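Local structure of FAD-dependent pyridine nucleotide-disulphide oxidoreductase (3IWA) at residues 21-26 and 323-327; 279-283 and 330-334; 392-397 and 457-461. The protein probably catalyses an NAD(P)H-dependent redox reaction through a bound FAD, as other flavoprotein pyridine nucleotide-disulphide oxidoreductases do. All coordinates share one frame. Residue numbers count along the deposited sequence, not the author numbering.

Contact 1. Residues 21-26 and 323-327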
loop_
_atom_site.group_PDB
_atom_site.type_symbol
_atom_site.label_atom_id
_atom_site.label_comp_id
_atom_site.label_asym_id
_atom_site.label_seq_id
_atom_site.Cartn_x
_atom_site.Cartn_y
_atom_site.Cartn_z
ATOM N N ARG A 21 -1.076 -8.818 26.131
ATOM C CA ARG A 21 -2.379 -8.275 25.739
ATOM C C ARG A 21 -3.470 -8.759 26.712
ATOM O O ARG A 21 -4.377 -8.003 27.101
ATOM C CB ARG A 21 -2.714 -8.716 24.315
ATOM C CG ARG A 21 -4.119 -8.482 23.874
ATOM C CD ARG A 21 -4.483 -7.003 23.772
ATOM N NE ARG A 21 -5.835 -6.842 23.222
ATOM C CZ ARG A 21 -6.478 -5.683 23.155
ATOM N NH1 ARG A 21 -5.896 -4.573 23.566
ATOM N NH2 ARG A 21 -7.692 -5.628 22.649
ATOM N N PHE A 22 -3.393 -10.040 27.075
ATOM C CA PHE A 22 -4.330 -10.606 28.035
ATOM C C PHE A 22 -4.375 -9.799 29.334
ATOM O O PHE A 22 -5.448 -9.384 29.794
ATOM C CB PHE A 22 -3.941 -12.028 28.376
ATOM C CG PHE A 22 -4.794 -12.639 29.436
ATOM C CD1 PHE A 22 -6.156 -12.607 29.335
ATOM C CD2 PHE A 22 -4.221 -13.266 30.540
ATOM C CE1 PHE A 22 -6.971 -13.192 30.322
ATOM C CE2 PHE A 22 -5.016 -13.849 31.495
ATOM C CZ PHE A 22 -6.397 -13.817 31.374
ATOM N N LYS A 23 -3.178 -9.597 29.882
ATOM C CA LYS A 23 -2.965 -8.897 31.138
ATOM C C LYS A 23 -3.423 -7.440 31.074
ATOM O O LYS A 23 -4.052 -6.969 32.011
ATOM C CB LYS A 23 -1.497 -9.000 31.572
ATOM C CG LYS A 23 -1.068 -10.402 32.093
ATOM C CD LYS A 23 -1.721 -10.819 33.441
ATOM C CE LYS A 23 -1.247 -9.986 34.663
ATOM N NZ LYS A 23 -2.210 -10.057 35.834
ATOM N N ARG A 24 -3.189 -6.741 29.963
ATOM C CA ARG A 24 -3.638 -5.357 29.878
ATOM C C ARG A 24 -5.160 -5.326 30.082
ATOM O O ARG A 24 -5.656 -4.486 30.819
ATOM C CB ARG A 24 -3.197 -4.669 28.570
ATOM N N LEU A 25 -5.876 -6.270 29.483
ATOM C CA LEU A 25 -7.347 -6.352 29.588
ATOM C C LEU A 25 -7.911 -6.967 30.896
ATOM O O LEU A 25 -8.993 -6.569 31.367
ATOM C CB LEU A 25 -7.896 -7.177 28.419
ATOM C CG LEU A 25 -7.536 -6.676 27.030
ATOM C CD1 LEU A 25 -7.924 -7.714 25.990
ATOM C CD2 LEU A 25 -8.163 -5.291 26.762
ATOM N N ASP A 26 -7.213 -7.962 31.442
ATOM C CA ASP A 26 -7.636 -8.653 32.667
ATOM C C ASP A 26 -6.478 -8.715 33.664
ATOM O O ASP A 26 -5.880 -9.765 33.825
ATOM C CB ASP A 26 -8.109 -10.078 32.374
ATOM C CG ASP A 26 -9.481 -10.132 31.725
ATOM O OD1 ASP A 26 -10.109 -9.063 31.544
ATOM O OD2 ASP A 26 -9.940 -11.270 31.398
ATOM N N GLY A 323 -4.802 -12.824 22.817
ATOM C CA GLY A 323 -4.898 -12.034 24.061
ATOM C C GLY A 323 -6.279 -11.515 24.435
ATOM O O GLY A 323 -6.740 -11.648 25.579
ATOM N N THR A 324 -6.934 -10.930 23.448
ATOM C CA THR A 324 -8.268 -10.365 23.553
ATOM C C THR A 324 -9.306 -11.449 23.770
ATOM O O THR A 324 -10.249 -11.283 24.574
ATOM C CB THR A 324 -8.541 -9.538 22.244
ATOM O OG1 THR A 324 -7.594 -8.469 22.184
ATOM C CG2 THR A 324 -9.950 -8.967 22.164
ATOM N N ASN A 325 -9.162 -12.564 23.056
ATOM C CA ASN A 325 -10.114 -13.646 23.199
ATOM C C ASN A 325 -9.935 -14.427 24.519
ATOM O O ASN A 325 -10.900 -14.959 25.000
ATOM C CB ASN A 325 -10.089 -14.564 21.973
ATOM C CG ASN A 325 -10.584 -13.852 20.731
ATOM O OD1 ASN A 325 -11.199 -12.794 20.865
ATOM N ND2 ASN A 325 -10.338 -14.419 19.524
ATOM N N LEU A 326 -8.712 -14.492 25.074
ATOM C CA LEU A 326 -8.484 -15.035 26.423
ATOM C C LEU A 326 -9.211 -14.193 27.449
ATOM O O LEU A 326 -9.635 -14.724 28.472
ATOM C CB LEU A 326 -7.010 -15.045 26.823
ATOM C CG LEU A 326 -6.036 -15.933 26.054
ATOM C CD1 LEU A 326 -4.563 -15.519 26.330
ATOM C CD2 LEU A 326 -6.307 -17.373 26.411
ATOM N N ALA A 327 -9.329 -12.884 27.177
ATOM C CA ALA A 327 -10.137 -11.972 28.006
ATOM C C ALA A 327 -11.607 -11.896 27.624
ATOM O O ALA A 327 -12.232 -10.916 27.917
ATOM C CB ALA A 327 -9.557 -10.601 28.026
#
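Two helix ends lie side by side here: the last turn of helix 14-25, which follows the first strand of the parallel five-stranded sheet of the Rossmann-type domain that probably binds FAD, as in the family, and the last turn of helix 314-326. The backbones come closest at F22 and G323, whose CA atoms are 4.3 Å apart. With no side chain at G323, R21 CG can rest 3.6 Å from G323 CA; an ideal CB at this position would clash with R21 CG. At the same place F22 CA makes a CA-H...O contact with G323 O at 3.6 Å. The polar link is R21 to T324: R21 NE donates to T324 OG1 at 2.6 Å and R21 NH2 to the same oxygen at 2.9 Å, while OG1 is also hydrogen-bonded to R320 O. Among apolar groups, F22 CD1 is 3.6 Å from L326 CB and 4.2 Å from A327 CB, while on the more exposed side L25 CB meets A327 CB at 3.8 Å. Around them, F22 also touches V31 and A29, and L326 packs on V118 of the sheet. R21 NH1 makes a weak hydrogen bond to N459 of the second subunit. The missing side chain at G323 thus lets the helices come this close, F22 and L326 are buried beside it, and R21 to T324 adds a polar link near the partner subunit.

Contact 2. Residues 279-283 and 330-334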
loop_
_atom_site.group_PDB
_atom_site.type_symbol
_atom_site.label_atom_id
_atom_site.label_comp_id
_atom_site.label_asym_id
_atom_site.label_seq_id
_atom_site.Cartn_x
_atom_site.Cartn_y
_atom_site.Cartn_z
ATOM N N ASP A 279 -9.960 -22.000 14.360
ATOM C CA ASP A 279 -10.956 -21.125 13.776
ATOM C C ASP A 279 -10.419 -19.687 13.735
ATOM O O ASP A 279 -9.267 -19.430 14.126
ATOM C CB ASP A 279 -12.291 -21.252 14.527
ATOM C CG ASP A 279 -12.293 -20.588 15.889
ATOM O OD1 ASP A 279 -11.324 -19.875 16.261
ATOM O OD2 ASP A 279 -13.304 -20.808 16.611
ATOM N N THR A 280 -11.251 -18.745 13.304
ATOM C CA THR A 280 -10.755 -17.400 13.093
ATOM C C THR A 280 -10.551 -16.666 14.388
ATOM O O THR A 280 -9.921 -15.624 14.383
ATOM C CB THR A 280 -11.677 -16.560 12.216
ATOM O OG1 THR A 280 -12.898 -16.411 12.902
ATOM C CG2 THR A 280 -11.918 -17.232 10.882
ATOM N N ARG A 281 -11.069 -17.204 15.492
ATOM C CA ARG A 281 -10.778 -16.655 16.829
ATOM C C ARG A 281 -9.454 -17.198 17.406
ATOM O O ARG A 281 -9.075 -16.860 18.527
ATOM C CB ARG A 281 -11.925 -16.964 17.802
ATOM C CG ARG A 281 -13.080 -16.012 17.772
ATOM C CD ARG A 281 -13.988 -16.233 16.579
ATOM N NE ARG A 281 -15.073 -15.244 16.565
ATOM C CZ ARG A 281 -15.960 -15.103 15.570
ATOM N NH1 ARG A 281 -15.920 -15.904 14.509
ATOM N NH2 ARG A 281 -16.905 -14.167 15.637
ATOM N N MET A 282 -8.787 -18.041 16.610
ATOM C CA MET A 282 -7.558 -18.764 16.945
ATOM C C MET A 282 -7.753 -19.908 17.949
ATOM O O MET A 282 -6.789 -20.383 18.547
ATOM C CB MET A 282 -6.423 -17.808 17.343
ATOM C CG MET A 282 -6.099 -16.700 16.287
ATOM S SD MET A 282 -5.774 -17.188 14.571
ATOM C CE MET A 282 -4.241 -18.085 14.822
ATOM N N ARG A 283 -8.987 -20.396 18.071
ATOM C CA ARG A 283 -9.329 -21.547 18.896
ATOM C C ARG A 283 -9.097 -22.853 18.176
ATOM O O ARG A 283 -9.550 -23.015 17.059
ATOM C CB ARG A 283 -10.818 -21.537 19.278
ATOM C CG ARG A 283 -11.225 -20.453 20.260
ATOM C CD ARG A 283 -12.620 -20.697 20.843
ATOM N NE ARG A 283 -12.784 -19.886 22.044
ATOM C CZ ARG A 283 -13.250 -18.637 22.058
ATOM N NH1 ARG A 283 -13.307 -17.965 23.208
ATOM N NH2 ARG A 283 -13.637 -18.054 20.927
ATOM N N ASP A 330 -14.089 -11.103 21.271
ATOM C CA ASP A 330 -14.419 -11.887 20.086
ATOM C C ASP A 330 -13.709 -11.267 18.871
ATOM O O ASP A 330 -14.289 -11.056 17.816
ATOM C CB ASP A 330 -15.934 -11.945 19.911
ATOM C CG ASP A 330 -16.387 -13.044 18.964
ATOM O OD1 ASP A 330 -15.841 -14.172 19.008
ATOM O OD2 ASP A 330 -17.316 -12.776 18.172
ATOM N N ALA A 331 -12.439 -10.961 19.064
ATOM C CA ALA A 331 -11.536 -10.589 17.979
ATOM C C ALA A 331 -11.253 -11.768 17.009
ATOM O O ALA A 331 -11.146 -12.919 17.432
ATOM C CB ALA A 331 -10.208 -10.030 18.578
ATOM N N THR A 332 -11.143 -11.447 15.712
ATOM C CA THR A 332 -10.899 -12.427 14.653
ATOM C C THR A 332 -9.661 -12.139 13.799
ATOM O O THR A 332 -9.242 -11.008 13.645
ATOM C CB THR A 332 -12.113 -12.540 13.712
ATOM O OG1 THR A 332 -12.339 -11.283 13.066
ATOM C CG2 THR A 332 -13.360 -12.942 14.490
ATOM N N PHE A 333 -9.079 -13.199 13.272
ATOM C CA PHE A 333 -7.945 -13.142 12.335
ATOM C C PHE A 333 -8.342 -14.044 11.182
ATOM O O PHE A 333 -8.524 -15.246 11.374
ATOM C CB PHE A 333 -6.662 -13.630 12.993
ATOM C CG PHE A 333 -5.456 -13.385 12.179
ATOM C CD1 PHE A 333 -4.821 -12.152 12.200
ATOM C CD2 PHE A 333 -4.970 -14.366 11.333
ATOM C CE1 PHE A 333 -3.713 -11.930 11.408
ATOM C CE2 PHE A 333 -3.881 -14.140 10.555
ATOM C CZ PHE A 333 -3.250 -12.942 10.589
ATOM N N PRO A 334 -8.547 -13.466 9.978
ATOM C CA PRO A 334 -9.239 -14.180 8.891
ATOM C C PRO A 334 -8.421 -15.244 8.153
ATOM O O PRO A 334 -8.984 -16.137 7.497
ATOM C CB PRO A 334 -9.602 -13.057 7.911
ATOM C CG PRO A 334 -8.482 -12.024 8.089
ATOM C CD PRO A 334 -8.200 -12.079 9.613
HETATM O O HOH W 1 -14.743 -14.991 21.359
#
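R281 and D330 form the salt bridge between these two loops. The CA-to-CB bond of R281 points sideways, but an m chi1 followed by a p chi2 turns the chain over T332 toward D330, and the guanidinium meets the carboxylate side-on: R281 NE to D330 OD1 at 2.8 Å and R281 NH2 to D330 OD2 at 2.9 Å, a bidentate salt bridge. T332 CG2 lies over one face of the guanidinium, 3.5 Å from R281 NE, while T332 OG1 is hydrogen-bonded to E430 of the second subunit, which also packs on A331. D330 OD1 accepts from a water at 2.7 Å that lies 3.3 Å from R283 NH2. Residues D279 to M282 form a type I beta turn, closed by M282 N to D279 O at 2.9 Å, in the loop leading to strand 289-291; N325 of helix 314-326 binds the carbonyls of R281 and A331. D279, with chi1 p, turns OD1 back to take R283 N at 3.0 Å and, weakly, R281 N at 2.8 Å. T280 O accepts from F333 N at 2.8 Å, the one backbone hydrogen bond between the loops. M282, m at all three chi angles, brings SD to 4.0 Å from F333 CB. The F333 ring, chi1 t, lies obliquely beside that sulfur in a Met-aromatic contact, 5.3 Å from SD to ring centroid, and touches Q318, as M282 does.

Contact 3. Residues 392-397 and 457-461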
loop_
_atom_site.group_PDB
_atom_site.type_symbol
_atom_site.label_atom_id
_atom_site.label_comp_id
_atom_site.label_asym_id
_atom_site.label_seq_id
_atom_site.Cartn_x
_atom_site.Cartn_y
_atom_site.Cartn_z
ATOM N N VAL A 392 -2.194 -13.424 -12.650
ATOM C CA VAL A 392 -3.601 -13.223 -12.995
ATOM C C VAL A 392 -4.250 -14.521 -13.437
ATOM O O VAL A 392 -3.686 -15.257 -14.247
ATOM C CB VAL A 392 -3.712 -12.209 -14.157
ATOM C CG1 VAL A 392 -5.149 -12.048 -14.589
ATOM C CG2 VAL A 392 -3.097 -10.880 -13.762
ATOM N N ASP A 393 -5.450 -14.796 -12.947
ATOM C CA ASP A 393 -6.188 -15.919 -13.434
ATOM C C ASP A 393 -6.918 -15.551 -14.727
ATOM O O ASP A 393 -7.744 -14.662 -14.704
ATOM C CB ASP A 393 -7.230 -16.357 -12.416
ATOM C CG ASP A 393 -7.971 -17.621 -12.849
ATOM O OD1 ASP A 393 -7.287 -18.524 -13.361
ATOM O OD2 ASP A 393 -9.202 -17.714 -12.661
ATOM N N ARG A 394 -6.656 -16.256 -15.825
ATOM C CA ARG A 394 -7.309 -15.937 -17.113
ATOM C C ARG A 394 -8.833 -15.856 -17.094
ATOM O O ARG A 394 -9.389 -14.814 -17.426
ATOM C CB ARG A 394 -6.865 -16.877 -18.239
ATOM C CG ARG A 394 -5.695 -16.357 -19.068
ATOM C CD ARG A 394 -5.583 -17.051 -20.444
ATOM N NE ARG A 394 -4.175 -17.161 -20.827
ATOM C CZ ARG A 394 -3.497 -16.274 -21.571
ATOM N NH1 ARG A 394 -4.086 -15.182 -22.074
ATOM N NH2 ARG A 394 -2.201 -16.495 -21.836
ATOM N N PRO A 395 -9.520 -16.941 -16.720
ATOM C CA PRO A 395 -10.990 -16.909 -16.827
ATOM C C PRO A 395 -11.767 -15.976 -15.902
ATOM O O PRO A 395 -12.892 -15.572 -16.230
ATOM C CB PRO A 395 -11.416 -18.354 -16.526
ATOM C CG PRO A 395 -10.151 -19.116 -16.176
ATOM C CD PRO A 395 -8.989 -18.311 -16.637
ATOM N N THR A 396 -11.235 -15.687 -14.730
ATOM C CA THR A 396 -11.941 -14.818 -13.773
ATOM C C THR A 396 -11.411 -13.388 -13.826
ATOM O O THR A 396 -12.049 -12.473 -13.346
ATOM C CB THR A 396 -11.720 -15.323 -12.361
ATOM O OG1 THR A 396 -10.303 -15.359 -12.100
ATOM C CG2 THR A 396 -12.334 -16.734 -12.201
ATOM N N ARG A 397 -10.222 -13.236 -14.396
ATOM C CA ARG A 397 -9.448 -12.017 -14.328
ATOM C C ARG A 397 -9.018 -11.674 -12.881
ATOM O O ARG A 397 -8.706 -10.542 -12.600
ATOM C CB ARG A 397 -10.204 -10.845 -14.971
ATOM C CG ARG A 397 -10.609 -11.071 -16.413
ATOM C CD ARG A 397 -11.485 -9.897 -16.966
ATOM N NE ARG A 397 -10.707 -8.690 -17.271
ATOM C CZ ARG A 397 -10.018 -8.480 -18.399
ATOM N NH1 ARG A 397 -9.962 -9.396 -19.376
ATOM N NH2 ARG A 397 -9.358 -7.346 -18.567
ATOM N N ALA A 457 -1.820 -6.253 -18.077
ATOM C CA ALA A 457 -2.525 -7.520 -17.868
ATOM C C ALA A 457 -3.903 -7.611 -18.568
ATOM O O ALA A 457 -4.332 -8.674 -19.038
ATOM C CB ALA A 457 -2.688 -7.751 -16.372
ATOM N N ASP A 458 -4.645 -6.513 -18.552
ATOM C CA ASP A 458 -5.904 -6.436 -19.288
ATOM C C ASP A 458 -5.610 -6.554 -20.797
ATOM O O ASP A 458 -6.329 -7.238 -21.511
ATOM C CB ASP A 458 -6.623 -5.127 -18.951
ATOM C CG ASP A 458 -7.806 -4.837 -19.860
ATOM O OD1 ASP A 458 -8.541 -5.745 -20.274
ATOM O OD2 ASP A 458 -8.016 -3.661 -20.125
ATOM N N ASN A 459 -4.536 -5.911 -21.247
ATOM C CA ASN A 459 -4.055 -6.078 -22.618
ATOM C C ASN A 459 -3.578 -7.521 -22.955
ATOM O O ASN A 459 -3.970 -8.098 -23.994
ATOM C CB ASN A 459 -2.934 -5.063 -22.919
ATOM C CG ASN A 459 -3.448 -3.634 -23.017
ATOM O OD1 ASN A 459 -4.652 -3.393 -23.055
ATOM N ND2 ASN A 459 -2.534 -2.687 -23.015
ATOM N N VAL A 460 -2.734 -8.108 -22.093
ATOM C CA VAL A 460 -2.309 -9.502 -22.316
ATOM C C VAL A 460 -3.543 -10.404 -22.372
ATOM O O VAL A 460 -3.666 -11.186 -23.290
ATOM C CB VAL A 460 -1.284 -10.016 -21.289
ATOM C CG1 VAL A 460 -1.127 -11.555 -21.408
ATOM C CG2 VAL A 460 0.038 -9.325 -21.470
ATOM N N LEU A 461 -4.492 -10.259 -21.458
ATOM C CA LEU A 461 -5.718 -11.093 -21.512
ATOM C C LEU A 461 -6.674 -10.866 -22.720
ATOM O O LEU A 461 -7.563 -11.685 -22.979
ATOM C CB LEU A 461 -6.525 -10.967 -20.204
ATOM C CG LEU A 461 -5.901 -11.438 -18.869
ATOM C CD1 LEU A 461 -6.849 -11.197 -17.692
ATOM C CD2 LEU A 461 -5.504 -12.896 -18.925
#
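This is a helix-on-sheet contact in the dimerisation domain, its centre about 30 Å from the centre of the chain, where the end of strand 386-393 and the turn after it receive the last turn of the C-terminal helix 449-461. L461 is the centre of it, with the largest covered area of any residue here. V392 CG1 touches L461 CD1 at 3.6 Å, and V392 CG2 meets A457 CB at 4.1 Å, one helical turn back. R394 lays its aliphatic part on the same leucine, CG to L461 CD2 at 3.5 Å. From the other end of the turn R397 reaches across: L461 CD1 lies over one face of its guanidinium, and R397 NH2 forms a very short salt bridge to D458 OD1, 2.5 Å. The turn is closed by a weak bond from R397 N to D393 O (2.9 Å) and braced by T396 OG1 to D393 OD2 (2.7 Å). V429 and V367 also pack on L461, so helix 429-433 and strand 366-372 extend the apolar patch. D458 OD2 makes a salt bridge to R320 of the second subunit. Apolar contacts of L461, V392 and A457 are thus flanked by one salt bridge, and D458 ties the helix end both to its own domain and across the dimer.

Overall arrangement
Each contact mixes buried residues (F22, G323, L326; M282, F333; V392, A457) with a more exposed side, and contact 3 lies farthest from the chain centre. Contacts 1 and 2, centres about 14 Å apart, share the region around helix 314-326: N325 probably bonds the carbonyls of R281 and A331. Contact 3 belongs to the dimerisation domain, about 45 Å from contact 1 and 33 Å from contact 2, between centres. Helix against helix, contact 1 relies on a glycine, F22, leucines and alanine with an arginine-hydroxyl link; contact 2 on one backbone hydrogen bond, one salt bridge and a Met-aromatic contact; contact 3 on leucine and valine beside a salt bridge. All three reach the second subunit.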